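Local coordinates for protein 2-polyprenyl-6-methoxyphenol hydroxylase-like FAD-dependent oxidoreductase (Streptomyces sp. NRRL 11266, PDB 6UI5) that binds flavin-adenine dinucleotide and is probably a FAD-dependent oxidoreductase, with a Rossmann-type FAD-binding domain and a thioredoxin-like C-terminal domain, at residues A[17-22]-A[109-114]; A[272-277]-A[330-335]; A[465-470]-A[493-498]. All blocks are in the same frame, centred on the assembly; numbering follows the deposited sequence.

Contact 1: A[17-22]-A[109-114]; sequences LACELA and VELGVD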
# COMPACT_ATOMS: atom_id res chain seq x y z
N LEU A 17 -15.76 -17.70 -24.66
CA LEU A 17 -16.91 -16.89 -25.06
C LEU A 17 -17.74 -17.60 -26.11
O LEU A 17 -18.97 -17.64 -26.01
CB LEU A 17 -16.43 -15.52 -25.57
CG LEU A 17 -17.41 -14.61 -26.31
CD1 LEU A 17 -18.56 -14.19 -25.35
CD2 LEU A 17 -16.66 -13.36 -26.80
N ALA A 18 -17.08 -18.18 -27.11
CA ALA A 18 -17.81 -18.93 -28.13
C ALA A 18 -18.66 -20.00 -27.48
O ALA A 18 -19.78 -20.29 -27.93
CB ALA A 18 -16.86 -19.57 -29.15
N CYS A 19 -18.16 -20.61 -26.39
CA CYS A 19 -19.01 -21.52 -25.63
C CYS A 19 -20.18 -20.78 -24.97
O CYS A 19 -21.33 -21.24 -25.05
CB CYS A 19 -18.19 -22.26 -24.58
SG CYS A 19 -17.05 -23.45 -25.26
N GLU A 20 -19.90 -19.64 -24.32
CA GLU A 20 -20.99 -18.86 -23.72
C GLU A 20 -22.02 -18.44 -24.77
O GLU A 20 -23.21 -18.31 -24.46
CB GLU A 20 -20.45 -17.61 -23.02
CG GLU A 20 -19.54 -17.78 -21.77
CD GLU A 20 -20.14 -18.60 -20.59
OE1 GLU A 20 -19.41 -19.45 -20.03
OE2 GLU A 20 -21.31 -18.37 -20.21
N LEU A 21 -21.59 -18.24 -26.02
CA LEU A 21 -22.54 -17.83 -27.05
C LEU A 21 -23.30 -19.03 -27.62
O LEU A 21 -24.50 -18.92 -27.92
CB LEU A 21 -21.81 -17.07 -28.16
CG LEU A 21 -21.24 -15.70 -27.81
CD1 LEU A 21 -20.45 -15.07 -28.99
CD2 LEU A 21 -22.37 -14.79 -27.39
N ALA A 22 -22.63 -20.17 -27.74
CA ALA A 22 -23.20 -21.33 -28.42
C ALA A 22 -24.08 -22.15 -27.50
O ALA A 22 -25.06 -22.75 -27.96
CB ALA A 22 -22.09 -22.23 -28.97
N VAL A 109 -16.87 -27.41 -30.01
CA VAL A 109 -17.28 -28.07 -31.24
C VAL A 109 -18.60 -28.80 -31.02
O VAL A 109 -19.45 -28.81 -31.91
CB VAL A 109 -16.17 -28.99 -31.82
CG1 VAL A 109 -14.86 -28.21 -31.96
CG2 VAL A 109 -15.96 -30.26 -31.01
N GLU A 110 -18.83 -29.34 -29.82
CA GLU A 110 -20.10 -30.03 -29.60
C GLU A 110 -21.27 -29.06 -29.46
O GLU A 110 -22.39 -29.41 -29.87
CB GLU A 110 -20.04 -30.93 -28.37
CG GLU A 110 -19.58 -30.26 -27.13
CD GLU A 110 -18.78 -31.20 -26.26
OE1 GLU A 110 -18.93 -31.14 -25.01
OE2 GLU A 110 -18.01 -31.99 -26.83
N LEU A 111 -21.05 -27.86 -28.91
CA LEU A 111 -22.13 -26.88 -28.88
C LEU A 111 -22.32 -26.20 -30.23
O LEU A 111 -23.21 -25.34 -30.36
CB LEU A 111 -21.93 -25.83 -27.78
CG LEU A 111 -21.75 -26.24 -26.30
CD1 LEU A 111 -21.15 -25.06 -25.52
CD2 LEU A 111 -23.03 -26.76 -25.61
N GLY A 112 -21.54 -26.57 -31.25
CA GLY A 112 -21.82 -26.12 -32.59
C GLY A 112 -21.19 -24.81 -33.00
O GLY A 112 -21.62 -24.22 -33.99
N VAL A 113 -20.18 -24.33 -32.27
CA VAL A 113 -19.39 -23.23 -32.78
C VAL A 113 -18.75 -23.65 -34.10
O VAL A 113 -18.20 -24.75 -34.21
CB VAL A 113 -18.31 -22.85 -31.76
CG1 VAL A 113 -17.30 -21.96 -32.42
CG2 VAL A 113 -18.94 -22.18 -30.57
N ASP A 114 -18.84 -22.79 -35.10
CA ASP A 114 -18.04 -23.00 -36.31
C ASP A 114 -16.64 -22.51 -35.98
O ASP A 114 -16.36 -21.31 -36.04
CB ASP A 114 -18.64 -22.27 -37.50
CG ASP A 114 -17.86 -22.51 -38.79
OD1 ASP A 114 -16.98 -23.40 -38.83
OD2 ASP A 114 -18.15 -21.80 -39.78
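Ala22 and Leu111 mark the closest backbone approach, their CA atoms 5.7 Å apart, where the last turns of helix 12-22 meet the chain as it leaves helix 97-110. Gly112 turns that chain with positive phi (89°) in a Schellman motif; at this phi a CB would be pressed against the preceding carbonyl O, which glycine avoids. On either side of it, Leu111 and Val113 direct their side chains at the first helix.

No hydrogen bond crosses the contact. Val113 sets CG2 between two alanines one helical turn apart, 3.6 Å from Ala18 CB and 3.5 Å from Ala22 CB. With CG1 anti to the backbone N (chi1 167°), CG2 makes the closest contacts, while CG1 also grazes Ala18 CB. Leu111 lies alongside, its CB 3.8 Å from Ala22 CB, while CD1 reaches on to the backbone of Cys19. Small Ala18 and Ala22 suit this face because they let the turn come close.

Leu30 of strand 28-31 packs on both Ala18 and Val113, while Leu17 and Leu21 meet strand 5-8 and helix 295-316. Asp114 then enters strand 114-116, hydrogen-bonded through its backbone to Ala28 and Leu30, at one edge of the parallel Rossmann-type sheet.

Contact 2: A[272-277]-A[330-335]; sequences EQYRKG and ERHLAG
Tyr274 lays its phenol ring against the backbone of helix 325-346, and the ring meets mostly main-chain atoms. A CH-pi interaction comes first: His332 CA stands over one face of the ring, 3.8 Å from the centroid and 27° off the normal, displaced toward the rim. The imidazole joins in obliquely, its plane at 44° to the phenol. With CG anti to the backbone N (chi1 -180°), the histidine ring swings back toward the loop, where CD2 lies 3.8 Å from Tyr274 CE1.

Van der Waals contacts complete the fit. Tyr274 CE2 lies 3.3 Å from Arg331 O, and Tyr274 OH lies 3.3 Å from Gly335 CA. A CB on Gly335 would collide with that hydroxyl, which makes glycine the fitting residue there. On the loop side, Glu272 O lies 3.6 Å from His332 CD2.

Polar atoms find partners beyond the two segments. Tyr274 OH hydrogen-bonds Asn270 OD1, and Tyr274 N hydrogen-bonds His328 ND1, a turn before His332; Arg331 turns its guanidinium away to Asp303.

An aromatic side chain thus pins the connection between the long strand 257-271 and edge strand 279-281 to helix 325-346, a loop-on-helix packing within the Rossmann-type FAD-binding domain.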
# COMPACT_ATOMS: atom_id res chain seq x y z
N GLU A 272 -8.95 1.54 -23.02
CA GLU A 272 -9.79 2.60 -22.46
C GLU A 272 -11.28 2.26 -22.55
O GLU A 272 -12.05 2.63 -21.67
CB GLU A 272 -9.50 3.91 -23.18
CG GLU A 272 -10.26 5.08 -22.62
CD GLU A 272 -10.23 6.29 -23.52
OE1 GLU A 272 -9.22 6.47 -24.24
OE2 GLU A 272 -11.22 7.06 -23.49
N GLN A 273 -11.68 1.56 -23.60
CA GLN A 273 -13.08 1.20 -23.85
C GLN A 273 -13.09 -0.26 -24.27
O GLN A 273 -12.57 -0.58 -25.34
CB GLN A 273 -13.69 2.09 -24.94
CG GLN A 273 -13.77 3.55 -24.58
CD GLN A 273 -14.64 3.78 -23.34
OE1 GLN A 273 -15.61 3.06 -23.11
NE2 GLN A 273 -14.27 4.77 -22.53
N TYR A 274 -13.65 -1.16 -23.45
CA TYR A 274 -13.72 -2.54 -23.91
C TYR A 274 -14.81 -2.73 -24.94
O TYR A 274 -15.01 -3.87 -25.40
CB TYR A 274 -13.95 -3.56 -22.78
CG TYR A 274 -12.88 -3.70 -21.72
CD1 TYR A 274 -11.86 -2.78 -21.59
CD2 TYR A 274 -12.90 -4.78 -20.84
CE1 TYR A 274 -10.89 -2.91 -20.61
CE2 TYR A 274 -11.93 -4.91 -19.84
CZ TYR A 274 -10.94 -3.97 -19.73
OH TYR A 274 -9.98 -4.07 -18.74
N ARG A 275 -15.52 -1.66 -25.30
CA ARG A 275 -16.61 -1.75 -26.26
C ARG A 275 -16.65 -0.50 -27.12
O ARG A 275 -16.54 0.61 -26.60
CB ARG A 275 -17.96 -1.92 -25.56
CG ARG A 275 -19.10 -1.90 -26.54
CD ARG A 275 -20.41 -1.40 -25.96
NE ARG A 275 -21.44 -1.56 -26.98
CZ ARG A 275 -22.74 -1.38 -26.79
NH1 ARG A 275 -23.21 -1.02 -25.61
NH2 ARG A 275 -23.57 -1.57 -27.81
N LYS A 276 -16.84 -0.67 -28.43
CA LYS A 276 -17.13 0.45 -29.31
C LYS A 276 -18.29 0.06 -30.23
O LYS A 276 -18.11 -0.13 -31.42
CB LYS A 276 -15.89 0.89 -30.10
CG LYS A 276 -16.14 2.10 -31.02
CD LYS A 276 -14.86 2.78 -31.56
CE LYS A 276 -13.79 2.95 -30.47
NZ LYS A 276 -13.98 4.00 -29.39
N GLY A 277 -19.48 -0.09 -29.65
CA GLY A 277 -20.70 -0.34 -30.39
C GLY A 277 -20.60 -1.41 -31.46
O GLY A 277 -20.13 -1.14 -32.57
N GLU A 330 -18.29 -3.19 -15.79
CA GLU A 330 -17.89 -4.25 -14.88
C GLU A 330 -16.48 -4.71 -15.17
O GLU A 330 -15.69 -4.91 -14.24
CB GLU A 330 -18.88 -5.41 -14.98
CG GLU A 330 -20.07 -5.21 -14.07
CD GLU A 330 -21.31 -5.93 -14.55
OE1 GLU A 330 -22.42 -5.49 -14.18
OE2 GLU A 330 -21.18 -6.94 -15.28
N ARG A 331 -16.13 -4.86 -16.45
CA ARG A 331 -14.89 -5.56 -16.79
C ARG A 331 -13.70 -4.64 -16.93
O ARG A 331 -12.58 -5.04 -16.59
CB ARG A 331 -15.11 -6.37 -18.04
CG ARG A 331 -15.99 -7.58 -17.72
CD ARG A 331 -15.08 -8.72 -17.28
NE ARG A 331 -14.84 -8.81 -15.86
CZ ARG A 331 -13.93 -9.61 -15.32
NH1 ARG A 331 -13.15 -10.36 -16.11
NH2 ARG A 331 -13.81 -9.66 -13.99
N HIS A 332 -13.89 -3.39 -17.36
CA HIS A 332 -12.78 -2.45 -17.31
C HIS A 332 -12.24 -2.29 -15.89
O HIS A 332 -11.03 -2.13 -15.70
CB HIS A 332 -13.18 -1.10 -17.88
CG HIS A 332 -12.08 -0.09 -17.86
ND1 HIS A 332 -11.61 0.49 -16.70
CD2 HIS A 332 -11.35 0.46 -18.87
CE1 HIS A 332 -10.64 1.34 -16.99
NE2 HIS A 332 -10.47 1.34 -18.29
N LEU A 333 -13.13 -2.31 -14.88
CA LEU A 333 -12.65 -2.19 -13.50
C LEU A 333 -11.76 -3.36 -13.16
O LEU A 333 -10.70 -3.19 -12.55
CB LEU A 333 -13.81 -2.10 -12.49
CG LEU A 333 -13.56 -2.38 -10.99
CD1 LEU A 333 -12.59 -1.35 -10.33
CD2 LEU A 333 -14.88 -2.37 -10.17
N ALA A 334 -12.17 -4.57 -13.56
CA ALA A 334 -11.42 -5.77 -13.22
C ALA A 334 -10.06 -5.77 -13.91
O ALA A 334 -9.04 -6.16 -13.31
CB ALA A 334 -12.25 -7.00 -13.58
N GLY A 335 -10.01 -5.33 -15.17
CA GLY A 335 -8.73 -5.12 -15.83
C GLY A 335 -7.89 -4.07 -15.14
O GLY A 335 -6.68 -4.25 -14.96

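Contact 3: A[465-470]-A[493-498]; sequences TLLLRP and TWFGAP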
# COMPACT_ATOMS: atom_id res chain seq x y z
N THR A 465 -32.88 -16.65 0.43
CA THR A 465 -33.18 -16.55 -1.00
C THR A 465 -32.07 -15.75 -1.69
O THR A 465 -31.47 -14.87 -1.08
CB THR A 465 -34.57 -15.90 -1.22
OG1 THR A 465 -35.45 -16.24 -0.13
CG2 THR A 465 -35.22 -16.34 -2.56
N LEU A 466 -31.80 -16.07 -2.95
CA LEU A 466 -30.78 -15.34 -3.71
C LEU A 466 -31.12 -15.41 -5.19
O LEU A 466 -31.71 -16.39 -5.67
CB LEU A 466 -29.34 -15.88 -3.50
CG LEU A 466 -28.72 -16.02 -2.08
CD1 LEU A 466 -28.90 -17.42 -1.51
CD2 LEU A 466 -27.27 -15.63 -1.98
N LEU A 467 -30.75 -14.36 -5.91
CA LEU A 467 -30.90 -14.33 -7.36
C LEU A 467 -29.53 -14.23 -8.01
O LEU A 467 -28.75 -13.32 -7.68
CB LEU A 467 -31.79 -13.18 -7.79
CG LEU A 467 -31.98 -12.94 -9.28
CD1 LEU A 467 -32.95 -13.96 -9.95
CD2 LEU A 467 -32.44 -11.46 -9.50
N LEU A 468 -29.21 -15.17 -8.90
CA LEU A 468 -27.91 -15.17 -9.57
C LEU A 468 -28.11 -14.77 -11.02
O LEU A 468 -28.99 -15.32 -11.70
CB LEU A 468 -27.24 -16.53 -9.51
CG LEU A 468 -27.18 -17.16 -8.12
CD1 LEU A 468 -26.69 -18.63 -8.23
CD2 LEU A 468 -26.31 -16.34 -7.17
N ARG A 469 -27.32 -13.81 -11.47
CA ARG A 469 -27.22 -13.55 -12.89
C ARG A 469 -26.52 -14.70 -13.63
O ARG A 469 -25.82 -15.52 -13.02
CB ARG A 469 -26.47 -12.25 -13.15
CG ARG A 469 -26.77 -11.14 -12.14
CD ARG A 469 -26.19 -9.86 -12.68
NE ARG A 469 -24.84 -10.08 -13.27
CZ ARG A 469 -23.98 -9.11 -13.58
NH1 ARG A 469 -24.30 -7.82 -13.41
NH2 ARG A 469 -22.80 -9.44 -14.10
N PRO A 470 -26.74 -14.80 -14.94
CA PRO A 470 -26.19 -15.95 -15.69
C PRO A 470 -24.68 -16.12 -15.54
O PRO A 470 -24.19 -17.23 -15.76
CB PRO A 470 -26.59 -15.65 -17.14
CG PRO A 470 -27.83 -14.83 -17.03
CD PRO A 470 -27.62 -13.97 -15.80
N THR A 493 -33.87 -5.02 -14.22
CA THR A 493 -32.69 -4.32 -14.69
C THR A 493 -31.71 -5.27 -15.36
O THR A 493 -31.03 -4.86 -16.30
CB THR A 493 -32.03 -3.52 -13.55
OG1 THR A 493 -31.11 -4.34 -12.82
CG2 THR A 493 -33.08 -2.93 -12.59
N TRP A 494 -31.66 -6.54 -14.93
CA TRP A 494 -30.73 -7.52 -15.46
C TRP A 494 -31.36 -8.47 -16.47
O TRP A 494 -30.69 -8.86 -17.43
CB TRP A 494 -30.10 -8.33 -14.33
CG TRP A 494 -29.20 -7.49 -13.51
CD1 TRP A 494 -29.32 -7.24 -12.19
CD2 TRP A 494 -28.05 -6.76 -13.96
NE1 TRP A 494 -28.31 -6.39 -11.77
CE2 TRP A 494 -27.52 -6.08 -12.85
CE3 TRP A 494 -27.41 -6.63 -15.20
CZ2 TRP A 494 -26.39 -5.26 -12.93
CZ3 TRP A 494 -26.28 -5.82 -15.29
CH2 TRP A 494 -25.78 -5.15 -14.16
N PHE A 495 -32.62 -8.85 -16.29
CA PHE A 495 -33.25 -9.75 -17.24
C PHE A 495 -34.34 -9.06 -18.06
O PHE A 495 -34.97 -9.71 -18.91
CB PHE A 495 -33.82 -10.98 -16.53
CG PHE A 495 -32.79 -11.77 -15.77
CD1 PHE A 495 -32.49 -11.47 -14.45
CD2 PHE A 495 -32.12 -12.84 -16.38
CE1 PHE A 495 -31.55 -12.20 -13.75
CE2 PHE A 495 -31.18 -13.58 -15.67
CZ PHE A 495 -30.88 -13.26 -14.35
N GLY A 496 -34.58 -7.77 -17.82
CA GLY A 496 -35.45 -7.02 -18.71
C GLY A 496 -36.94 -7.25 -18.46
O GLY A 496 -37.37 -7.66 -17.38
N ALA A 497 -37.72 -6.99 -19.51
CA ALA A 497 -39.17 -6.87 -19.39
C ALA A 497 -39.78 -8.18 -18.88
O ALA A 497 -39.25 -9.26 -19.12
CB ALA A 497 -39.78 -6.47 -20.72
N PRO A 498 -40.92 -8.11 -18.18
CA PRO A 498 -41.35 -9.25 -17.37
C PRO A 498 -41.98 -10.43 -18.12
O PRO A 498 -41.87 -11.55 -17.63
CB PRO A 498 -42.37 -8.62 -16.41
CG PRO A 498 -42.85 -7.41 -17.11
CD PRO A 498 -41.66 -6.88 -17.84
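Arg469 extends over the indole of Trp494 in a cation-pi contact, where the end of strand 465-468 meets helix 484-495 of the thioredoxin-like C-terminal domain. Arg469 CZ lies 4.3 Å from the centroid of the six-membered ring and 9° off its normal. The guanidinium is tilted, its plane 64° from the indole, and presents its NH1 corner to that face. Arg469 CD sits over the five-membered ring, 3.8 Å from its centroid, in a CH-pi contact, and the bend at chi3 (-42°) then carries the guanidinium over the six-membered ring. The aliphatic stem and charged tip of one arginine thus share one indole face; Thr493 OG1 lies over the opposite face.

Beside this pair, Phe495 points its ring end at the strand's exit. Pro470 meets it tip to tip, its CD 3.6 Å from Phe495 CE2, and Leu467 CD2 adds a looser contact with CE1. These bulky apolar residues suit a buried strand-helix interface.

Farther out, a salt bridge from NH2 to Asp471 helps fix the guanidinium and would offset its charge. Trp309 of helix 295-316 touches both Arg469 and Pro470, while Trp447 packs on Phe495. At the rim of the Phe495 ring, Leu468 O lies near the ring plane, 3.9 Å from Phe495 CZ.

Contacts 1 and 2 both belong to the FAD-binding domain, and contact 3 to the C-terminal domain. The chain of contact 1 leads into outer strand 114-116 and that of contact 2 into outer strand 279-281, at opposite edges of the Rossmann-type sheet; their centres are 23 Å apart. The side chains of Ala18 and Tyr274 each lie about 11 Å from the flavin-adenine dinucleotide, so neither touches the ligand. Contacts 2 and 3 meet between the FAD-binding and C-terminal regions: Glu330 OE1 is 3.1 Å from Arg469 NH1 in a salt bridge and also packs on Trp494. Contacts 1 and 3 approach to about 5 Å between nearest atoms, linked through Arg57, which pairs with Glu20 and hydrogen-bonds Pro470 O.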